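Local atomic coordinates of 33 kDa chaperonin (Thermotoga maritima, PDB entry 1VQ0), a protein that probably acts as a redox-regulated chaperone that keeps thermally unfolding and oxidatively damaged proteins from aggregating irreversibly. Residues V124-R129 and V138-L143. Numbering follows the deposited sequence.
Sequences VLRVVR and VSQVPL
Leu125 and Val141 form a hydrogen-bonded pair in an antiparallel beta hairpin. Leu125 N donates a hydrogen bond to Val141 O at 2.8 Å, and Val141 N returns a bond to Leu125 O. Val127 and Ser139 are joined in the same way. Between these pairs stands the non-hydrogen-bonded pair Arg126 and Gln140, whose side chains lie side by side. Gln140 CG is anti to the backbone N (chi1 -177°) and packs 3.9 Å from Arg126 CG. Arg126 NH1 donates to Gln140 OE1 at 3.1 Å. The oxygen lies in the guanidinium plane, but the donor sits well above the amide carbonyl plane. Gln140 NE2 rests 3.6 Å from Val124 CG1. An alanine at Gln140 would probably leave Arg126 NH1 without this acceptor and take the amide away from the methyls of Val124. Arg126 NH2 also makes salt bridges to Glu77 and Asp75. On the other face, Leu125 CD2 meets Val141 CG2 at 4.2 Å, and Leu125 CB touches Leu143 CD2. That face packs against helix 149-160, where Ser139 OG and Ser159 OG share a hydrogen bond. Strand 71-78 pairs with the far edge of strand 123-130, while Val138 to Gln140 continue the sheet into a strand of the second subunit.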
ATOM      1  N   VAL A 124       5.550   4.836  -9.383  1.00 32.21           N
ATOM      2  CA  VAL A 124       4.343   4.456  -8.639  1.00 32.45           C
ATOM      3  C   VAL A 124       3.764   5.670  -7.873  1.00 32.62           C
ATOM      4  O   VAL A 124       4.445   6.653  -7.589  1.00 33.05           O
ATOM      5  CB  VAL A 124       4.635   3.283  -7.588  1.00 29.89           C
ATOM      6  CG1 VAL A 124       5.246   2.156  -8.227  1.00 29.54           C
ATOM      7  CG2 VAL A 124       5.518   3.722  -6.421  1.00 29.08           C
ATOM      8  N   LEU A 125       2.489   5.557  -7.542  1.00 32.50           N
ATOM      9  CA  LEU A 125       1.836   6.515  -6.691  1.00 33.10           C
ATOM     10  C   LEU A 125       1.281   5.820  -5.444  1.00 32.64           C
ATOM     11  O   LEU A 125       0.644   4.810  -5.545  1.00 32.15           O
ATOM     12  CB  LEU A 125       0.746   7.219  -7.476  1.00 33.88           C
ATOM     13  CG  LEU A 125      -0.162   8.232  -6.769  1.00 34.71           C
ATOM     14  CD1 LEU A 125      -0.876   9.094  -7.831  1.00 38.32           C
ATOM     15  CD2 LEU A 125      -1.176   7.547  -5.958  1.00 32.92           C
ATOM     16  N   ARG A 126       1.608   6.391  -4.290  1.00 34.50           N
ATOM     17  CA  ARG A 126       1.175   5.994  -2.956  1.00 34.57           C
ATOM     18  C   ARG A 126       0.310   7.061  -2.317  1.00 33.67           C
ATOM     19  O   ARG A 126       0.598   8.226  -2.452  1.00 33.08           O
ATOM     20  CB  ARG A 126       2.383   5.754  -2.019  1.00 33.05           C
ATOM     21  CG  ARG A 126       3.005   4.485  -2.257  1.00 41.05           C
ATOM     22  CD  ARG A 126       4.118   4.056  -1.327  1.00 46.07           C
ATOM     23  NE  ARG A 126       5.260   4.870  -1.567  1.00 49.50           N
ATOM     24  CZ  ARG A 126       6.283   4.592  -2.341  1.00 44.32           C
ATOM     25  NH1 ARG A 126       6.386   3.467  -2.977  1.00 41.56           N
ATOM     26  NH2 ARG A 126       7.251   5.478  -2.431  1.00 37.82           N
ATOM     27  N   VAL A 127      -0.741   6.618  -1.635  1.00 32.35           N
ATOM     28  CA  VAL A 127      -1.552   7.451  -0.744  1.00 32.40           C
ATOM     29  C   VAL A 127      -1.555   6.840   0.651  1.00 32.29           C
ATOM     30  O   VAL A 127      -1.951   5.675   0.847  1.00 31.74           O
ATOM     31  CB  VAL A 127      -2.937   7.712  -1.293  1.00 31.51           C
ATOM     32  CG1 VAL A 127      -3.835   8.477  -0.274  1.00 31.01           C
ATOM     33  CG2 VAL A 127      -2.793   8.474  -2.617  1.00 33.07           C
ATOM     34  N   VAL A 128      -1.059   7.641   1.592  1.00 32.96           N
ATOM     35  CA  VAL A 128      -1.004   7.319   3.038  1.00 32.73           C
ATOM     36  C   VAL A 128      -2.121   8.060   3.750  1.00 32.78           C
ATOM     37  O   VAL A 128      -2.244   9.272   3.633  1.00 31.89           O
ATOM     38  CB  VAL A 128       0.332   7.721   3.637  1.00 30.96           C
ATOM     39  CG1 VAL A 128       0.487   7.267   5.031  1.00 31.74           C
ATOM     40  CG2 VAL A 128       1.451   7.126   2.772  1.00 31.89           C
ATOM     41  N   ARG A 129      -2.966   7.303   4.432  1.00 33.04           N
ATOM     42  CA  ARG A 129      -4.056   7.862   5.200  1.00 33.24           C
ATOM     43  C   ARG A 129      -3.784   7.627   6.683  1.00 33.67           C
ATOM     44  O   ARG A 129      -3.854   6.532   7.197  1.00 30.82           O
ATOM     45  CB  ARG A 129      -5.342   7.229   4.793  1.00 32.70           C
ATOM     46  CG  ARG A 129      -5.857   7.751   3.471  1.00 34.26           C
ATOM     47  CD  ARG A 129      -7.120   8.577   3.755  1.00 44.31           C
ATOM     48  NE  ARG A 129      -8.281   7.843   3.451  1.00 39.62           N
ATOM     49  CZ  ARG A 129      -9.523   8.096   3.828  1.00 38.97           C
ATOM     50  NH1 ARG A 129      -9.942   9.038   4.644  1.00 35.22           N
ATOM     51  NH2 ARG A 129     -10.404   7.283   3.387  1.00 38.31           N
ATOM     52  N   VAL A 138      -2.126   2.524   3.727  1.00 31.76           N
ATOM     53  CA  VAL A 138      -1.287   2.873   2.566  1.00 33.15           C
ATOM     54  C   VAL A 138      -1.756   2.077   1.344  1.00 34.59           C
ATOM     55  O   VAL A 138      -1.979   0.864   1.415  1.00 33.98           O
ATOM     56  CB  VAL A 138       0.218   2.547   2.715  1.00 32.43           C
ATOM     57  CG1 VAL A 138       1.010   3.132   1.530  1.00 31.66           C
ATOM     58  CG2 VAL A 138       0.801   2.961   4.048  1.00 30.55           C
ATOM     59  N   SER A 139      -1.861   2.766   0.218  1.00 35.00           N
ATOM     60  CA  SER A 139      -2.287   2.147  -0.999  1.00 35.92           C
ATOM     61  C   SER A 139      -1.376   2.620  -2.101  1.00 34.26           C
ATOM     62  O   SER A 139      -1.136   3.790  -2.218  1.00 36.75           O
ATOM     63  CB  SER A 139      -3.796   2.422  -1.199  1.00 36.09           C
ATOM     64  OG  SER A 139      -4.227   2.006  -2.491  1.00 45.63           O
ATOM     65  N   GLN A 140      -0.835   1.677  -2.884  1.00 33.44           N
ATOM     66  CA  GLN A 140       0.104   1.913  -3.983  1.00 31.02           C
ATOM     67  C   GLN A 140      -0.402   1.384  -5.323  1.00 31.58           C
ATOM     68  O   GLN A 140      -0.878   0.276  -5.441  1.00 30.78           O
ATOM     69  CB  GLN A 140       1.473   1.315  -3.679  1.00 30.05           C
ATOM     70  CG  GLN A 140       2.510   1.605  -4.766  1.00 29.82           C
ATOM     71  CD  GLN A 140       3.843   0.904  -4.549  1.00 32.27           C
ATOM     72  OE1 GLN A 140       4.439   1.088  -3.502  1.00 36.17           O
ATOM     73  NE2 GLN A 140       4.284   0.057  -5.513  1.00 29.10           N
ATOM     74  N   VAL A 141      -0.330   2.237  -6.334  1.00 31.55           N
ATOM     75  CA  VAL A 141      -0.752   1.895  -7.684  1.00 31.20           C
ATOM     76  C   VAL A 141       0.351   2.311  -8.672  1.00 29.95           C
ATOM     77  O   VAL A 141       1.078   3.250  -8.397  1.00 28.51           O
ATOM     78  CB  VAL A 141      -2.138   2.530  -8.038  1.00 32.11           C
ATOM     79  CG1 VAL A 141      -3.233   2.027  -7.122  1.00 30.75           C
ATOM     80  CG2 VAL A 141      -2.083   4.047  -8.087  1.00 27.63           C
ATOM     81  N   PRO A 142       0.438   1.657  -9.827  1.00 28.56           N
ATOM     82  CA  PRO A 142       1.350   2.085 -10.829  1.00 29.37           C
ATOM     83  C   PRO A 142       0.894   3.406 -11.426  1.00 29.97           C
ATOM     84  O   PRO A 142      -0.294   3.699 -11.387  1.00 29.33           O
ATOM     85  CB  PRO A 142       1.371   0.944 -11.852  1.00 30.69           C
ATOM     86  CG  PRO A 142       0.115   0.115 -11.555  1.00 28.47           C
ATOM     87  CD  PRO A 142      -0.384   0.537 -10.246  1.00 28.23           C
ATOM     88  N   LEU A 143       1.855   4.221 -11.887  1.00 30.82           N
ATOM     89  CA  LEU A 143       1.497   5.505 -12.503  1.00 31.62           C
ATOM     90  C   LEU A 143       0.828   5.179 -13.820  1.00 31.99           C
ATOM     91  O   LEU A 143       1.122   4.185 -14.430  1.00 30.91           O
ATOM     92  CB  LEU A 143       2.714   6.386 -12.718  1.00 31.11           C
ATOM     93  CG  LEU A 143       3.360   6.986 -11.512  1.00 29.78           C
ATOM     94  CD1 LEU A 143       4.772   7.611 -11.955  1.00 30.25           C
ATOM     95  CD2 LEU A 143       2.453   8.060 -10.842  1.00 27.16           C
TER